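Local atomic coordinates of putative uncharacterized protein TTHA1012 (Thermus thermophilus, PDB entry 2YZY), a protein that is uncharacterised but, as a LolA-like protein, probably carries lipoproteins or other lipid ligands in the cell envelope. Residues A[26-31]-A[37-42]; A[43-48]-A[54-59]. All coordinates share one frame; numbering follows the deposited sequence.

Interaction 1: A[26-31]-A[37-42]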
loop_
_atom_site.group_PDB
_atom_site.type_symbol
_atom_site.label_atom_id
_atom_site.label_comp_id
_atom_site.label_asym_id
_atom_site.label_seq_id
_atom_site.Cartn_x
_atom_site.Cartn_y
_atom_site.Cartn_z
ATOM N N THR A 26 -7.930 -3.063 3.048
ATOM C CA THR A 26 -7.933 -2.098 4.131
ATOM C C THR A 26 -6.564 -2.194 4.780
ATOM O O THR A 26 -6.115 -3.287 5.127
ATOM C CB THR A 26 -9.010 -2.433 5.171
ATOM O OG1 THR A 26 -10.294 -2.398 4.543
ATOM C CG2 THR A 26 -8.974 -1.428 6.333
ATOM N N VAL A 27 -5.898 -1.054 4.926
ATOM C CA VAL A 27 -4.578 -1.020 5.541
ATOM C C VAL A 27 -4.690 -0.275 6.862
ATOM O O VAL A 27 -5.253 0.818 6.923
ATOM C CB VAL A 27 -3.545 -0.312 4.628
ATOM C CG1 VAL A 27 -2.197 -0.227 5.337
ATOM C CG2 VAL A 27 -3.389 -1.082 3.314
ATOM N N GLN A 28 -4.169 -0.879 7.923
ATOM C CA GLN A 28 -4.219 -0.279 9.247
ATOM C C GLN A 28 -2.904 -0.498 9.968
ATOM O O GLN A 28 -2.298 -1.561 9.865
ATOM C CB GLN A 28 -5.358 -0.898 10.060
ATOM C CG GLN A 28 -5.447 -0.390 11.491
ATOM C CD GLN A 28 -6.608 -1.004 12.251
ATOM O OE1 GLN A 28 -6.745 -2.226 12.317
ATOM N NE2 GLN A 28 -7.448 -0.157 12.835
ATOM N N GLY A 29 -2.455 0.511 10.700
ATOM C CA GLY A 29 -1.210 0.358 11.426
ATOM C C GLY A 29 -0.819 1.615 12.162
ATOM O O GLY A 29 -1.634 2.519 12.352
ATOM N N ARG A 30 0.435 1.667 12.588
ATOM C CA ARG A 30 0.939 2.828 13.304
ATOM C C ARG A 30 2.166 3.368 12.589
ATOM O O ARG A 30 2.957 2.608 12.032
ATOM C CB ARG A 30 1.276 2.459 14.751
ATOM C CG ARG A 30 2.323 1.371 14.923
ATOM C CD ARG A 30 2.380 0.934 16.382
ATOM N NE ARG A 30 3.416 -0.062 16.642
ATOM C CZ ARG A 30 4.719 0.200 16.678
ATOM N NH1 ARG A 30 5.159 1.434 16.471
ATOM N NH2 ARG A 30 5.583 -0.773 16.928
ATOM N N ILE A 31 2.308 4.688 12.595
ATOM C CA ILE A 31 3.432 5.339 11.939
ATOM C C ILE A 31 3.985 6.451 12.817
ATOM O O ILE A 31 3.356 6.741 13.857
ATOM C CB ILE A 31 3.007 5.948 10.587
ATOM C CG1 ILE A 31 1.885 6.967 10.804
ATOM C CG2 ILE A 31 2.540 4.847 9.645
ATOM C CD1 ILE A 31 1.431 7.671 9.541
ATOM N N GLU A 37 3.739 9.287 17.383
ATOM C CA GLU A 37 3.117 8.107 16.714
ATOM C C GLU A 37 1.622 8.320 16.504
ATOM O O GLU A 37 0.936 8.868 17.365
ATOM C CB GLU A 37 3.335 6.849 17.558
ATOM C CG GLU A 37 2.732 5.587 16.961
ATOM C CD GLU A 37 2.941 4.369 17.841
ATOM O OE1 GLU A 37 2.407 4.348 18.971
ATOM O OE2 GLU A 37 3.643 3.433 17.404
ATOM N N GLU A 38 1.120 7.885 15.353
ATOM C CA GLU A 38 -0.297 8.024 15.045
ATOM C C GLU A 38 -0.810 6.777 14.344
ATOM O O GLU A 38 -0.024 5.970 13.846
ATOM C CB GLU A 38 -0.538 9.245 14.151
ATOM C CG GLU A 38 -0.113 10.566 14.772
ATOM C CD GLU A 38 -0.668 11.762 14.030
ATOM O OE1 GLU A 38 -1.908 11.930 14.017
ATOM O OE2 GLU A 38 0.129 12.534 13.458
ATOM N N GLU A 39 -2.128 6.615 14.318
ATOM C CA GLU A 39 -2.725 5.466 13.652
ATOM C C GLU A 39 -3.041 5.838 12.215
ATOM O O GLU A 39 -3.547 6.928 11.939
ATOM C CB GLU A 39 -4.028 5.033 14.336
ATOM C CG GLU A 39 -4.626 3.760 13.725
ATOM C CD GLU A 39 -6.010 3.411 14.251
ATOM O OE1 GLU A 39 -6.258 3.584 15.463
ATOM O OE2 GLU A 39 -6.848 2.942 13.449
ATOM N N LEU A 40 -2.722 4.934 11.298
ATOM C CA LEU A 40 -3.008 5.148 9.888
ATOM C C LEU A 40 -4.065 4.128 9.483
ATOM O O LEU A 40 -3.961 2.945 9.812
ATOM C CB LEU A 40 -1.750 4.947 9.034
ATOM C CG LEU A 40 -1.931 5.143 7.525
ATOM C CD1 LEU A 40 -2.196 6.607 7.230
ATOM C CD2 LEU A 40 -0.684 4.681 6.786
ATOM N N LEU A 41 -5.097 4.593 8.790
ATOM C CA LEU A 41 -6.147 3.702 8.312
ATOM C C LEU A 41 -6.520 4.173 6.921
ATOM O O LEU A 41 -6.756 5.360 6.708
ATOM C CB LEU A 41 -7.377 3.744 9.221
ATOM C CG LEU A 41 -8.526 2.815 8.798
ATOM C CD1 LEU A 41 -8.077 1.358 8.882
ATOM C CD2 LEU A 41 -9.730 3.030 9.701
ATOM N N ALA A 42 -6.568 3.248 5.970
ATOM C CA ALA A 42 -6.907 3.621 4.608
ATOM C C ALA A 42 -7.466 2.453 3.817
ATOM O O ALA A 42 -7.270 1.293 4.172
ATOM C CB ALA A 42 -5.667 4.160 3.907
#
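The R30 guanidinium receives the carboxylate of E37 at an edge rather than over a face: NH1 lies 2.7 Å from E37 OE2, a salt bridge in which the oxygen sits near, though tilted from, the guanidinium plane. The two planes are turned 66° apart, so this is a single-bond contact and not a flat two-pronged pairing. CG of R30 stands between its backbone N and carbonyl carbon (chi1 60°), and the extended chain beyond it runs past E37 OE2, carrying NH1 to that oxygen. The second pair of flat groups meets differently. Q28 NE2 donates nearly within its own amide plane to E39 OE2 at 3.2 Å but arrives 52° above the carboxylate plane; the same oxygen also takes a salt bridge from K59. Replacing R30 by an alanine is likely to leave the E37 carboxylate without its cationic mate and its side chain freer to turn.

On the face of Q28 and R30, L41 lays CD1 against Q28 CB (3.7 Å) and the methyl T26 CG2 (3.9 Å). The other face carries V27, L40 and A42, with G29 contributing no side chain opposite L40; I31 CD1 folds back to L40 CB at 4.2 Å. L173 of strand 169-180, beyond strand 23-30, and F57 of the adjacent strand 52-59 touch L40. Paired backbone bonds fix the register: V27 N reaches A42 O at 2.8 Å with A42 N returning to V27 O, and the reciprocal pattern recurs at G29 with L40 and at I31 with E38. The alternating hydrogen-bonded and non-hydrogen-bonded pairs show the strands to be antiparallel, and as 23-30 and 39-47 are consecutive they form a beta hairpin within the strongly curved, strand-rich LolA-like fold.

Interaction 2: A[43-48]-A[54-59]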
loop_
_atom_site.group_PDB
_atom_site.type_symbol
_atom_site.label_atom_id
_atom_site.label_comp_id
_atom_site.label_asym_id
_atom_site.label_seq_id
_atom_site.Cartn_x
_atom_site.Cartn_y
_atom_site.Cartn_z
ATOM N N ARG A 43 -8.189 2.770 2.751
ATOM C CA ARG A 43 -8.711 1.737 1.869
ATOM C C ARG A 43 -7.875 1.856 0.603
ATOM O O ARG A 43 -7.527 2.958 0.182
ATOM C CB ARG A 43 -10.189 1.961 1.545
ATOM C CG ARG A 43 -11.141 1.705 2.709
ATOM C CD ARG A 43 -12.582 1.679 2.208
ATOM N NE ARG A 43 -13.556 1.392 3.260
ATOM C CZ ARG A 43 -14.198 2.318 3.967
ATOM N NH1 ARG A 43 -13.976 3.609 3.743
ATOM N NH2 ARG A 43 -15.079 1.948 4.886
ATOM N N VAL A 44 -7.539 0.718 0.010
ATOM C CA VAL A 44 -6.717 0.693 -1.194
ATOM C C VAL A 44 -7.459 -0.007 -2.332
ATOM O O VAL A 44 -8.145 -0.999 -2.112
ATOM C CB VAL A 44 -5.387 -0.031 -0.909
ATOM C CG1 VAL A 44 -4.530 -0.060 -2.149
ATOM C CG2 VAL A 44 -4.656 0.665 0.242
ATOM N N TYR A 45 -7.313 0.526 -3.544
ATOM C CA TYR A 45 -7.979 -0.013 -4.728
ATOM C C TYR A 45 -6.992 -0.165 -5.865
ATOM O O TYR A 45 -6.188 0.730 -6.121
ATOM C CB TYR A 45 -9.098 0.933 -5.169
ATOM C CG TYR A 45 -10.159 1.111 -4.120
ATOM C CD1 TYR A 45 -11.278 0.283 -4.091
ATOM C CD2 TYR A 45 -10.008 2.059 -3.105
ATOM C CE1 TYR A 45 -12.221 0.386 -3.077
ATOM C CE2 TYR A 45 -10.940 2.167 -2.086
ATOM C CZ TYR A 45 -12.041 1.329 -2.078
ATOM O OH TYR A 45 -12.953 1.422 -1.053
ATOM N N ALA A 46 -7.073 -1.292 -6.564
ATOM C CA ALA A 46 -6.164 -1.544 -7.672
ATOM C C ALA A 46 -6.866 -2.099 -8.900
ATOM O O ALA A 46 -7.667 -3.026 -8.805
ATOM C CB ALA A 46 -5.070 -2.520 -7.233
ATOM N N LEU A 47 -6.559 -1.507 -10.050
ATOM C CA LEU A 47 -7.086 -1.950 -11.335
ATOM C C LEU A 47 -5.815 -2.086 -12.177
ATOM O O LEU A 47 -5.478 -1.206 -12.969
ATOM C CB LEU A 47 -8.034 -0.897 -11.923
ATOM C CG LEU A 47 -8.785 -1.260 -13.212
ATOM C CD1 LEU A 47 -9.486 -2.601 -13.057
ATOM C CD2 LEU A 47 -9.789 -0.166 -13.532
ATOM N N PRO A 48 -5.080 -3.197 -11.988
ATOM C CA PRO A 48 -3.825 -3.509 -12.682
ATOM C C PRO A 48 -3.801 -3.327 -14.194
ATOM O O PRO A 48 -2.878 -2.716 -14.729
ATOM C CB PRO A 48 -3.561 -4.957 -12.280
ATOM C CG PRO A 48 -4.138 -5.025 -10.904
ATOM C CD PRO A 48 -5.450 -4.295 -11.078
ATOM N N ARG A 54 -5.646 3.559 -6.235
ATOM C CA ARG A 54 -6.246 4.630 -5.443
ATOM C C ARG A 54 -6.162 4.290 -3.965
ATOM O O ARG A 54 -6.422 3.158 -3.570
ATOM C CB ARG A 54 -7.718 4.847 -5.837
ATOM C CG ARG A 54 -8.412 6.018 -5.112
ATOM C CD ARG A 54 -9.844 6.199 -5.613
ATOM N NE ARG A 54 -10.590 7.232 -4.890
ATOM C CZ ARG A 54 -10.982 8.389 -5.418
ATOM N NH1 ARG A 54 -10.696 8.687 -6.682
ATOM N NH2 ARG A 54 -11.696 9.237 -4.690
ATOM N N VAL A 55 -5.770 5.268 -3.157
ATOM C CA VAL A 55 -5.670 5.076 -1.716
ATOM C C VAL A 55 -6.536 6.146 -1.064
ATOM O O VAL A 55 -6.415 7.333 -1.381
ATOM C CB VAL A 55 -4.214 5.223 -1.227
ATOM C CG1 VAL A 55 -4.153 5.017 0.286
ATOM C CG2 VAL A 55 -3.320 4.213 -1.951
ATOM N N GLU A 56 -7.428 5.722 -0.173
ATOM C CA GLU A 56 -8.338 6.639 0.514
ATOM C C GLU A 56 -8.045 6.598 2.005
ATOM O O GLU A 56 -8.100 5.542 2.628
ATOM C CB GLU A 56 -9.788 6.233 0.233
ATOM C CG GLU A 56 -10.145 6.357 -1.249
ATOM C CD GLU A 56 -11.549 5.899 -1.583
ATOM O OE1 GLU A 56 -12.341 5.634 -0.652
ATOM O OE2 GLU A 56 -11.862 5.816 -2.791
ATOM N N PHE A 57 -7.742 7.757 2.576
ATOM C CA PHE A 57 -7.394 7.833 3.988
ATOM C C PHE A 57 -8.554 8.074 4.937
ATOM O O PHE A 57 -9.438 8.893 4.670
ATOM C CB PHE A 57 -6.324 8.908 4.171
ATOM C CG PHE A 57 -5.071 8.629 3.402
ATOM C CD1 PHE A 57 -4.076 7.820 3.943
ATOM C CD2 PHE A 57 -4.906 9.126 2.114
ATOM C CE1 PHE A 57 -2.935 7.512 3.207
ATOM C CE2 PHE A 57 -3.767 8.822 1.369
ATOM C CZ PHE A 57 -2.781 8.013 1.918
ATOM N N LEU A 58 -8.526 7.349 6.054
ATOM C CA LEU A 58 -9.552 7.443 7.087
ATOM C C LEU A 58 -9.002 7.962 8.421
ATOM O O LEU A 58 -9.720 8.605 9.184
ATOM C CB LEU A 58 -10.206 6.071 7.283
ATOM C CG LEU A 58 -11.004 5.584 6.067
ATOM C CD1 LEU A 58 -11.359 4.113 6.233
ATOM C CD2 LEU A 58 -12.259 6.426 5.905
ATOM N N LYS A 59 -7.736 7.659 8.703
ATOM C CA LYS A 59 -7.064 8.104 9.926
ATOM C C LYS A 59 -5.609 8.366 9.561
ATOM O O LYS A 59 -5.065 7.709 8.679
ATOM C CB LYS A 59 -7.112 7.023 11.003
ATOM C CG LYS A 59 -8.499 6.644 11.474
ATOM C CD LYS A 59 -8.385 5.596 12.575
ATOM C CE LYS A 59 -9.739 5.077 12.999
ATOM N NZ LYS A 59 -9.582 4.028 14.048
HETATM O O HOH W 1 -12.504 5.502 2.110
HETATM O O HOH W 2 -14.312 3.893 -1.067
#
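R43 and Y45 pair with E56 and R54 in an antiparallel beta hairpin, strands 39-47 and 52-59 of the LolA-like fold, their segment axes 168° apart in direction. The tight part is the backbone ladder. R43 N meets E56 O at 2.8 Å and Y45 N meets R54 O at 2.8 Å, each answered by a bond in the reverse direction. Between these pairs stands the non-hydrogen-bonded pair V44 and V55, which only graze each other through CG2 of each at 4.4 Å; V44 is nonetheless buried, with V27 and W23 of strand 23-30 packed on it, and V55 CG1 also lies over one face of the F57 ring.

The other face is polar and looser. The Y45 ring lies obliquely to the E56 carboxylate, planes 38° apart, with CE2 3.8 Å from E56 CD. CG of Y45 is anti to its carbonyl carbon (chi1 -61°), which swings the ring along the strand toward E56. E56 OE2 is held by R54 NE at 2.8 Å, met on the anti side of the carboxylate, and by R190 in a further salt bridge; two cations on one oxygen would tend to stabilise its negative charge. R54 is itself buried, in a cation-pi contact with F67. Beside the exposed R43, L58 CD1 rests over one face of its guanidinium, 3.6 Å from R43 NH1, where L58 and K59 both face L41 in a classic beta bulge. The charged ends of R43 and E56 do not meet directly: water 1 accepts from R43 NH1 and donates to E56 OE1. Water 2 likewise donates to E56 OE1, 2.7 Å away, and hydrogen-bonds Y45 OH.

Interactions 1 and 2 come in series along the chain, and their centres lie 13 Å apart. Both use strand 39-47: its first half pairs with strand 23-30 in interaction 1, its second half with strand 52-59 in interaction 2, making it the middle strand of an antiparallel meander. They meet where L41 O and L58 N lie 2.7 Å apart, a probable hydrogen bond, and where L40 CD1 packs against K59 O. Apolar residues A42 and V44 continue one face of the strand through both contacts, while E39, L41, R43 and Y45 follow the other. Two consecutive hairpins thus form one continuous wall of the LolA-like fold.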